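Long-range contacts in threonine--tRNA ligase catalytic subunit (Aeropyrum pernix, PDB 3A32), which probably catalyses the two-step, ATP-dependent attachment of threonine to its cognate tRNA, without an editing domain of its own to remove mischarged serine: residues Lys7-Glu15 / Ser150-Arg158; Leu368-Lys377 / Arg462-Leu471. All blocks are in the same frame, centred on the assembly; numbering follows the deposited sequence.

In the fold
From its N terminus the chain forms the short helix 9-15 at the start of the catalytic region. Contact 1 closes the first loop, when Ser150-Arg158, part of the long loop joining the antiparallel motif 2 strands 134-143 and 159-170, comes back against that helix. The chain completes the catalytic part and enters the anticodon-binding domain, where contact 2 opens at the end of helix 353-369 and closes only at the C terminus, as short strand 465-466 is added beside strand 373-380 at the sheet's edge. The two loops follow in series, neither nested nor crossed. Their centres are about 25 Å apart, and both reach the second subunit.

Contact 1 of 2, residues Lys7-Glu15 / Ser150-Arg158; sequences KTHIDYAYE and SIYGLLRVR. With SO4 (sulfate ion), chain B.
His9 enters the loop at Gly153-Leu155 ring first, and its imidazole carries most of the contact. From CB the ring is set by a chi1 of 72°, which tucks CG between the backbone N and the carbonyl carbon. CD2 then lies 3.8 Å from CB of Leu154, while CE1 reaches CG of Leu155 at 3.7 Å and comes equally close to CE2 of Tyr152. CD2 of Leu155 sits over one face of the imidazole. At the tip, NE2 accepts the backbone N-H of Leu154 over 3.0 Å, an almost straight bond (173°) lying close to the ring plane. ND1 is hydrogen-bonded to Glu326 of helix 317-327, so both ring nitrogens are engaged and the imidazole's rotation is fixed.

Gly153 suits its place because a CB would run into His9 NE2, and its positive phi also favours glycine. Beside it, CD1 of Ile10 rests 3.8 Å from the CA of Gly153 and touches the Tyr152 ring, whose OH extends to the CG2 of Thr8. Thr8 caps the helix: its N-H goes to OD2 of Asp11, and its OG1 receives a weak bond from Ile10 N, completing a capping box. On another side of the helix, Lys7 NZ pairs with Glu15 and meets O4 of a sulfate at 2.6 Å; Tyr12 OH bonds the same ion, as does Lys396.

With an alanine at His9, the Leu154 amide and Glu326 would probably each lose a partner, and a gap would be likely to open beneath Leu155. Since NE2 accepts, ND1 probably carries the proton toward Glu326, whose negative charge would be expected to strengthen that acceptor; the ring thus ties helix 9-15 to helix 317-327 and to the motif 2 loop after strand 134-143.

Contact 2 of 2, residues Leu368-Lys377 / Arg462-Leu471; sequences LDKGFRVAVK and RIPADFSFML
Arg462 NH1 donates to the carbonyl O of Lys370 over 2.9 Å, in the guanidinium plane, while NH2 forms a salt bridge with Glu450. Phe372 CZ lies 3.4 Å over the centre of the Arg462 guanidinium face, the planes 33° apart. Gly371 ends helix 353-369 in a Schellman motif, and a water bridges its O to Ile463 N.

Beyond it the two strands run parallel: Val374 N donates to Ala465 O at 2.9 Å, and Phe467 N to Val374 O at 2.7 Å. A side chain then takes over, as Val376 N donates almost straight (175°) to OG of Ser468. Asp466 OD1 takes the N-H of Ser468, closing an Asx turn. Serine suits its place because OG can accept from Val376 N, aspartate because its carboxylate accepts the amide two residues on.

Outward, the small Ala375 leaves room for Leu471, whose CD2 presses to 3.3 Å from the alanine CB, and the aliphatic part of Lys377 flanks the leucine. Ser468 supplies an acceptor where strand 465-466 has ended: the strand is held at the edge of the anticodon-binding domain's sheet within this chain, and the 3-10 turn after it stays pinned to strand 373-380.

Contact 1 of 2, residues Lys7-Glu15 / Ser150-Arg158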
loop_
_atom_site.group_PDB
_atom_site.type_symbol
_atom_site.label_atom_id
_atom_site.label_comp_id
_atom_site.label_asym_id
_atom_site.label_seq_id
_atom_site.Cartn_x
_atom_site.Cartn_y
_atom_site.Cartn_z
ATOM N N LYS A 7 -16.473 -25.256 9.433
ATOM C CA LYS A 7 -16.080 -23.895 8.833
ATOM C C LYS A 7 -14.580 -23.651 8.913
ATOM O O LYS A 7 -13.996 -23.603 10.001
ATOM C CB LYS A 7 -16.800 -22.694 9.447
ATOM C CG LYS A 7 -18.091 -22.252 8.717
ATOM C CD LYS A 7 -18.542 -20.815 9.089
ATOM C CE LYS A 7 -20.066 -20.674 8.980
ATOM N NZ LYS A 7 -20.555 -19.270 9.022
ATOM N N THR A 8 -13.967 -23.539 7.746
ATOM C CA THR A 8 -12.562 -23.150 7.622
ATOM C C THR A 8 -12.452 -21.661 7.227
ATOM O O THR A 8 -13.470 -21.016 6.936
ATOM C CB THR A 8 -11.863 -24.059 6.594
ATOM O OG1 THR A 8 -12.394 -23.779 5.307
ATOM C CG2 THR A 8 -12.131 -25.574 6.947
ATOM N N HIS A 9 -11.224 -21.110 7.267
ATOM C CA HIS A 9 -10.931 -19.787 6.751
ATOM C C HIS A 9 -11.412 -19.614 5.294
ATOM O O HIS A 9 -11.716 -18.523 4.877
ATOM C CB HIS A 9 -9.423 -19.506 6.857
ATOM C CG HIS A 9 -8.563 -20.269 5.875
ATOM N ND1 HIS A 9 -8.142 -21.567 6.085
ATOM C CD2 HIS A 9 -8.037 -19.902 4.685
ATOM C CE1 HIS A 9 -7.388 -21.963 5.072
ATOM N NE2 HIS A 9 -7.309 -20.969 4.208
ATOM N N ILE A 10 -11.497 -20.673 4.521
ATOM C CA ILE A 10 -12.053 -20.575 3.128
ATOM C C ILE A 10 -13.521 -20.136 3.164
ATOM O O ILE A 10 -13.971 -19.389 2.288
ATOM C CB ILE A 10 -11.891 -21.942 2.331
ATOM C CG1 ILE A 10 -10.434 -22.170 1.925
ATOM C CG2 ILE A 10 -12.729 -21.989 1.043
ATOM C CD1 ILE A 10 -10.069 -23.708 1.757
ATOM N N ASP A 11 -14.245 -20.616 4.171
ATOM C CA ASP A 11 -15.644 -20.264 4.427
ATOM C C ASP A 11 -15.786 -18.846 4.995
ATOM O O ASP A 11 -16.575 -18.050 4.502
ATOM C CB ASP A 11 -16.247 -21.269 5.439
ATOM C CG ASP A 11 -16.315 -22.689 4.870
ATOM O OD1 ASP A 11 -16.780 -22.829 3.720
ATOM O OD2 ASP A 11 -15.915 -23.640 5.555
ATOM N N TYR A 12 -15.045 -18.556 6.056
ATOM C CA TYR A 12 -15.004 -17.201 6.609
ATOM C C TYR A 12 -14.549 -16.166 5.593
ATOM O O TYR A 12 -15.201 -15.132 5.470
ATOM C CB TYR A 12 -14.081 -17.151 7.830
ATOM C CG TYR A 12 -14.597 -17.939 8.994
ATOM C CD1 TYR A 12 -15.826 -17.615 9.599
ATOM C CD2 TYR A 12 -13.902 -19.032 9.461
ATOM C CE1 TYR A 12 -16.302 -18.324 10.657
ATOM C CE2 TYR A 12 -14.396 -19.799 10.530
ATOM C CZ TYR A 12 -15.580 -19.413 11.122
ATOM O OH TYR A 12 -16.033 -20.118 12.187
ATOM N N ALA A 13 -13.456 -16.442 4.860
ATOM C CA ALA A 13 -12.952 -15.446 3.913
ATOM C C ALA A 13 -14.030 -15.099 2.868
ATOM O O ALA A 13 -14.105 -13.971 2.426
ATOM C CB ALA A 13 -11.638 -15.918 3.226
ATOM N N TYR A 14 -14.808 -16.094 2.450
ATOM C CA TYR A 14 -15.855 -15.950 1.434
ATOM C C TYR A 14 -17.056 -15.208 2.037
ATOM O O TYR A 14 -17.590 -14.254 1.424
ATOM C CB TYR A 14 -16.265 -17.346 0.908
ATOM C CG TYR A 14 -17.615 -17.393 0.210
ATOM C CD1 TYR A 14 -17.760 -16.950 -1.096
ATOM C CD2 TYR A 14 -18.753 -17.847 0.883
ATOM C CE1 TYR A 14 -19.004 -16.959 -1.742
ATOM C CE2 TYR A 14 -20.034 -17.852 0.261
ATOM C CZ TYR A 14 -20.135 -17.413 -1.072
ATOM O OH TYR A 14 -21.367 -17.423 -1.718
ATOM N N GLU A 15 -17.479 -15.641 3.243
ATOM C CA GLU A 15 -18.624 -15.018 3.924
ATOM C C GLU A 15 -18.386 -13.548 4.301
ATOM O O GLU A 15 -19.300 -12.716 4.211
ATOM C CB GLU A 15 -19.033 -15.836 5.144
ATOM C CG GLU A 15 -19.475 -17.313 4.852
ATOM C CD GLU A 15 -19.687 -18.141 6.147
ATOM O OE1 GLU A 15 -19.249 -17.725 7.272
ATOM O OE2 GLU A 15 -20.332 -19.210 6.045
ATOM N N SER A 150 -0.471 -29.257 -3.677
ATOM C CA SER A 150 0.074 -28.608 -2.475
ATOM C C SER A 150 -0.697 -27.358 -2.012
ATOM O O SER A 150 -0.587 -26.947 -0.844
ATOM C CB SER A 150 1.513 -28.229 -2.727
ATOM O OG SER A 150 2.259 -29.417 -2.861
ATOM N N ILE A 151 -1.452 -26.775 -2.936
ATOM C CA ILE A 151 -2.264 -25.604 -2.664
ATOM C C ILE A 151 -3.412 -25.869 -1.696
ATOM O O ILE A 151 -4.173 -26.846 -1.847
ATOM C CB ILE A 151 -2.817 -25.032 -3.998
ATOM C CG1 ILE A 151 -1.682 -24.356 -4.743
ATOM C CG2 ILE A 151 -3.947 -24.020 -3.754
ATOM C CD1 ILE A 151 -1.841 -24.613 -6.218
ATOM N N TYR A 152 -3.508 -25.005 -0.688
ATOM C CA TYR A 152 -4.585 -25.069 0.303
ATOM C C TYR A 152 -5.007 -23.674 0.751
ATOM O O TYR A 152 -4.247 -22.943 1.378
ATOM C CB TYR A 152 -4.241 -25.981 1.511
ATOM C CG TYR A 152 -5.424 -26.084 2.434
ATOM C CD1 TYR A 152 -6.601 -26.732 2.024
ATOM C CD2 TYR A 152 -5.423 -25.451 3.656
ATOM C CE1 TYR A 152 -7.739 -26.763 2.826
ATOM C CE2 TYR A 152 -6.556 -25.501 4.496
ATOM C CZ TYR A 152 -7.704 -26.149 4.063
ATOM O OH TYR A 152 -8.799 -26.193 4.884
ATOM N N GLY A 153 -6.228 -23.301 0.414
ATOM C CA GLY A 153 -6.777 -22.042 0.861
ATOM C C GLY A 153 -5.829 -20.845 0.757
ATOM O O GLY A 153 -5.316 -20.547 -0.310
ATOM N N LEU A 154 -5.632 -20.155 1.884
ATOM C CA LEU A 154 -4.730 -19.012 1.990
ATOM C C LEU A 154 -3.392 -19.456 2.581
ATOM O O LEU A 154 -2.433 -18.664 2.634
ATOM C CB LEU A 154 -5.356 -17.886 2.863
ATOM C CG LEU A 154 -6.583 -17.135 2.310
ATOM C CD1 LEU A 154 -7.171 -16.198 3.382
ATOM C CD2 LEU A 154 -6.264 -16.355 1.024
ATOM N N LEU A 155 -3.307 -20.728 2.950
ATOM C CA LEU A 155 -2.142 -21.226 3.731
ATOM C C LEU A 155 -0.939 -21.507 2.876
ATOM O O LEU A 155 0.179 -21.206 3.274
ATOM C CB LEU A 155 -2.520 -22.442 4.588
ATOM C CG LEU A 155 -3.718 -22.183 5.522
ATOM C CD1 LEU A 155 -3.824 -23.300 6.559
ATOM C CD2 LEU A 155 -3.644 -20.864 6.253
ATOM N N ARG A 156 -1.184 -22.102 1.697
ATOM C CA ARG A 156 -0.141 -22.468 0.746
ATOM C C ARG A 156 -0.629 -22.060 -0.665
ATOM O O ARG A 156 -1.572 -22.640 -1.214
ATOM C CB ARG A 156 0.123 -23.965 0.884
ATOM C CG ARG A 156 0.965 -24.627 -0.186
ATOM C CD ARG A 156 2.443 -24.373 -0.082
ATOM N NE ARG A 156 2.995 -24.821 1.193
ATOM C CZ ARG A 156 4.219 -24.513 1.635
ATOM N NH1 ARG A 156 5.045 -23.782 0.897
ATOM N NH2 ARG A 156 4.617 -24.907 2.834
ATOM N N VAL A 157 -0.017 -21.017 -1.214
ATOM C CA VAL A 157 -0.480 -20.375 -2.409
ATOM C C VAL A 157 0.738 -20.015 -3.297
ATOM O O VAL A 157 1.906 -20.070 -2.835
ATOM C CB VAL A 157 -1.333 -19.098 -2.068
ATOM C CG1 VAL A 157 -2.696 -19.445 -1.404
ATOM C CG2 VAL A 157 -0.584 -18.139 -1.122
ATOM N N ARG A 158 0.451 -19.622 -4.554
ATOM C CA ARG A 158 1.463 -19.250 -5.524
ATOM C C ARG A 158 1.931 -17.787 -5.473
ATOM O O ARG A 158 2.994 -17.466 -5.977
ATOM C CB ARG A 158 0.922 -19.562 -6.927
ATOM C CG ARG A 158 0.928 -21.067 -7.230
ATOM C CD ARG A 158 0.165 -21.442 -8.499
ATOM N NE ARG A 158 0.264 -22.891 -8.615
ATOM C CZ ARG A 158 -0.495 -23.654 -9.386
ATOM N NH1 ARG A 158 -1.463 -23.146 -10.163
ATOM N NH2 ARG A 158 -0.239 -24.928 -9.408
HETATM S S SO4 B . -20.305 -18.996 12.852
HETATM O O1 SO4 B . -21.087 -18.042 13.659
HETATM O O2 SO4 B . -18.934 -19.325 13.250
HETATM O O3 SO4 B . -21.058 -20.222 13.016
HETATM O O4 SO4 B . -20.277 -18.504 11.475
#

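Contact 2 of 2, residues Leu368-Lys377 / Arg462-Leu471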
loop_
_atom_site.group_PDB
_atom_site.type_symbol
_atom_site.label_atom_id
_atom_site.label_comp_id
_atom_site.label_asym_id
_atom_site.label_seq_id
_atom_site.Cartn_x
_atom_site.Cartn_y
_atom_site.Cartn_z
ATOM N N LEU A 368 -19.787 7.202 7.644
ATOM C CA LEU A 368 -19.087 7.196 6.355
ATOM C C LEU A 368 -18.230 8.421 6.191
ATOM O O LEU A 368 -17.112 8.303 5.803
ATOM C CB LEU A 368 -20.050 7.061 5.170
ATOM C CG LEU A 368 -20.669 5.668 4.953
ATOM C CD1 LEU A 368 -21.997 5.746 4.198
ATOM C CD2 LEU A 368 -19.682 4.786 4.198
ATOM N N ASP A 369 -18.740 9.599 6.534
ATOM C CA ASP A 369 -17.958 10.840 6.440
ATOM C C ASP A 369 -16.749 10.875 7.392
ATOM O O ASP A 369 -15.751 11.543 7.095
ATOM C CB ASP A 369 -18.836 12.070 6.701
ATOM C CG ASP A 369 -19.850 12.323 5.593
ATOM O OD1 ASP A 369 -19.805 11.684 4.495
ATOM O OD2 ASP A 369 -20.714 13.200 5.812
ATOM N N LYS A 370 -16.832 10.187 8.540
ATOM C CA LYS A 370 -15.632 10.016 9.402
ATOM C C LYS A 370 -14.602 8.996 8.873
ATOM O O LYS A 370 -13.509 8.839 9.429
ATOM C CB LYS A 370 -16.049 9.741 10.843
ATOM C CG LYS A 370 -16.715 10.984 11.493
ATOM C CD LYS A 370 -16.617 10.949 12.975
ATOM C CE LYS A 370 -17.376 12.085 13.597
ATOM N NZ LYS A 370 -16.548 13.305 13.549
ATOM N N GLY A 371 -14.967 8.298 7.782
ATOM C CA GLY A 371 -14.037 7.388 7.136
ATOM C C GLY A 371 -14.224 5.918 7.514
ATOM O O GLY A 371 -13.331 5.102 7.267
ATOM N N PHE A 372 -15.380 5.578 8.100
ATOM C CA PHE A 372 -15.652 4.221 8.582
ATOM C C PHE A 372 -16.277 3.359 7.518
ATOM O O PHE A 372 -16.879 3.881 6.537
ATOM C CB PHE A 372 -16.588 4.235 9.804
ATOM C CG PHE A 372 -15.974 4.864 11.037
ATOM C CD1 PHE A 372 -14.879 4.255 11.667
ATOM C CD2 PHE A 372 -16.507 6.025 11.576
ATOM C CE1 PHE A 372 -14.313 4.791 12.814
ATOM C CE2 PHE A 372 -15.944 6.597 12.723
ATOM C CZ PHE A 372 -14.820 5.973 13.320
ATOM N N ARG A 373 -16.190 2.040 7.723
ATOM C CA ARG A 373 -16.895 1.079 6.843
ATOM C C ARG A 373 -18.267 0.700 7.450
ATOM O O ARG A 373 -18.339 0.100 8.544
ATOM C CB ARG A 373 -16.012 -0.127 6.538
ATOM C CG ARG A 373 -14.784 0.240 5.607
ATOM C CD ARG A 373 -13.933 -0.943 5.236
ATOM N NE ARG A 373 -13.343 -1.621 6.382
ATOM C CZ ARG A 373 -12.211 -1.257 6.993
ATOM N NH1 ARG A 373 -11.527 -0.198 6.550
ATOM N NH2 ARG A 373 -11.743 -1.966 8.028
ATOM N N VAL A 374 -19.335 1.052 6.723
ATOM C CA VAL A 374 -20.702 1.054 7.248
ATOM C C VAL A 374 -21.619 0.152 6.364
ATOM O O VAL A 374 -21.495 0.139 5.126
ATOM C CB VAL A 374 -21.278 2.529 7.366
ATOM C CG1 VAL A 374 -22.670 2.554 8.094
ATOM C CG2 VAL A 374 -20.310 3.427 8.123
ATOM N N ALA A 375 -22.490 -0.629 7.003
ATOM C CA ALA A 375 -23.568 -1.307 6.300
ATOM C C ALA A 375 -24.891 -1.026 7.039
ATOM O O ALA A 375 -24.966 -1.197 8.261
ATOM C CB ALA A 375 -23.279 -2.806 6.224
ATOM N N VAL A 376 -25.910 -0.553 6.318
ATOM C CA VAL A 376 -27.251 -0.340 6.897
ATOM C C VAL A 376 -28.092 -1.536 6.545
ATOM O O VAL A 376 -28.038 -2.010 5.414
ATOM C CB VAL A 376 -27.927 0.887 6.320
ATOM C CG1 VAL A 376 -29.383 1.022 6.878
ATOM C CG2 VAL A 376 -27.137 2.105 6.655
ATOM N N LYS A 377 -28.825 -2.049 7.527
ATOM C CA LYS A 377 -29.774 -3.131 7.289
ATOM C C LYS A 377 -31.193 -2.648 7.701
ATOM O O LYS A 377 -31.382 -2.157 8.787
ATOM C CB LYS A 377 -29.348 -4.386 8.074
ATOM C CG LYS A 377 -30.290 -5.613 8.004
ATOM C CD LYS A 377 -30.537 -6.109 6.548
ATOM C CE LYS A 377 -31.602 -7.193 6.573
ATOM N NZ LYS A 377 -31.700 -7.941 5.273
ATOM N N ARG A 462 -8.548 4.806 8.158
ATOM C CA ARG A 462 -9.932 4.926 7.833
ATOM C C ARG A 462 -10.025 4.809 6.324
ATOM O O ARG A 462 -9.617 5.708 5.582
ATOM C CB ARG A 462 -10.504 6.308 8.272
ATOM C CG ARG A 462 -10.309 6.600 9.776
ATOM C CD ARG A 462 -11.464 5.972 10.525
ATOM N NE ARG A 462 -11.359 6.169 11.948
ATOM C CZ ARG A 462 -11.773 7.248 12.615
ATOM N NH1 ARG A 462 -12.319 8.281 11.984
ATOM N NH2 ARG A 462 -11.634 7.274 13.944
ATOM N N ILE A 463 -10.553 3.683 5.890
ATOM C CA ILE A 463 -10.787 3.460 4.500
ATOM C C ILE A 463 -12.292 3.124 4.397
ATOM O O ILE A 463 -12.667 1.960 4.669
ATOM C CB ILE A 463 -9.942 2.316 3.981
ATOM C CG1 ILE A 463 -8.460 2.576 4.371
ATOM C CG2 ILE A 463 -10.224 2.176 2.426
ATOM C CD1 ILE A 463 -7.543 1.433 4.085
ATOM N N PRO A 464 -13.135 4.168 4.104
ATOM C CA PRO A 464 -14.614 4.069 4.140
ATOM C C PRO A 464 -15.148 3.233 3.031
ATOM O O PRO A 464 -14.544 3.122 1.947
ATOM C CB PRO A 464 -15.113 5.512 3.966
ATOM C CG PRO A 464 -13.938 6.323 3.446
ATOM C CD PRO A 464 -12.657 5.537 3.802
ATOM N N ALA A 465 -16.290 2.640 3.304
ATOM C CA ALA A 465 -17.037 1.930 2.287
ATOM C C ALA A 465 -18.460 1.781 2.781
ATOM O O ALA A 465 -18.689 1.624 3.983
ATOM C CB ALA A 465 -16.406 0.530 1.981
ATOM N N ASP A 466 -19.394 1.862 1.850
ATOM C CA ASP A 466 -20.768 1.485 2.091
ATOM C C ASP A 466 -20.967 0.034 1.651
ATOM O O ASP A 466 -20.995 -0.277 0.452
ATOM C CB ASP A 466 -21.738 2.438 1.371
ATOM C CG ASP A 466 -23.196 2.198 1.760
ATOM O OD1 ASP A 466 -23.552 1.168 2.364
ATOM O OD2 ASP A 466 -24.033 3.019 1.406
ATOM N N PHE A 467 -21.074 -0.869 2.638
ATOM C CA PHE A 467 -21.279 -2.283 2.339
ATOM C C PHE A 467 -22.711 -2.779 2.629
ATOM O O PHE A 467 -22.930 -4.001 2.832
ATOM C CB PHE A 467 -20.262 -3.118 3.117
ATOM C CG PHE A 467 -18.857 -3.064 2.569
ATOM C CD1 PHE A 467 -18.613 -2.893 1.195
ATOM C CD2 PHE A 467 -17.765 -3.259 3.433
ATOM C CE1 PHE A 467 -17.277 -2.886 0.684
ATOM C CE2 PHE A 467 -16.443 -3.293 2.941
ATOM C CZ PHE A 467 -16.206 -3.091 1.549
ATOM N N SER A 468 -23.679 -1.851 2.599
ATOM C CA SER A 468 -25.072 -2.177 2.838
ATOM C C SER A 468 -25.523 -3.371 2.011
ATOM O O SER A 468 -26.249 -4.192 2.536
ATOM C CB SER A 468 -26.006 -1.000 2.555
ATOM O OG SER A 468 -25.617 0.127 3.294
ATOM N N PHE A 469 -25.053 -3.493 0.761
ATOM C CA PHE A 469 -25.506 -4.568 -0.148
ATOM C C PHE A 469 -25.260 -5.972 0.381
ATOM O O PHE A 469 -25.928 -6.929 -0.064
ATOM C CB PHE A 469 -24.882 -4.414 -1.555
ATOM C CG PHE A 469 -23.390 -4.537 -1.591
ATOM C CD1 PHE A 469 -22.765 -5.803 -1.739
ATOM C CD2 PHE A 469 -22.588 -3.396 -1.534
ATOM C CE1 PHE A 469 -21.362 -5.909 -1.819
ATOM C CE2 PHE A 469 -21.152 -3.499 -1.592
ATOM C CZ PHE A 469 -20.551 -4.736 -1.726
ATOM N N MET A 470 -24.306 -6.078 1.334
ATOM C CA MET A 470 -23.890 -7.338 1.946
ATOM C C MET A 470 -24.845 -7.814 3.031
ATOM O O MET A 470 -24.773 -8.971 3.444
ATOM C CB MET A 470 -22.510 -7.192 2.600
ATOM C CG MET A 470 -21.355 -6.895 1.640
ATOM S SD MET A 470 -19.735 -6.977 2.499
ATOM C CE MET A 470 -18.669 -6.617 1.084
ATOM N N LEU A 471 -25.722 -6.943 3.532
ATOM C CA LEU A 471 -26.501 -7.319 4.710
ATOM C C LEU A 471 -27.913 -7.891 4.396
ATOM O O LEU A 471 -28.526 -7.404 3.452
ATOM C CB LEU A 471 -26.531 -6.160 5.707
ATOM C CG LEU A 471 -25.571 -6.291 6.905
ATOM C CD1 LEU A 471 -24.312 -7.087 6.664
ATOM C CD2 LEU A 471 -25.264 -5.025 7.638
HETATM O O HOH W 1 -12.370 2.708 8.024
#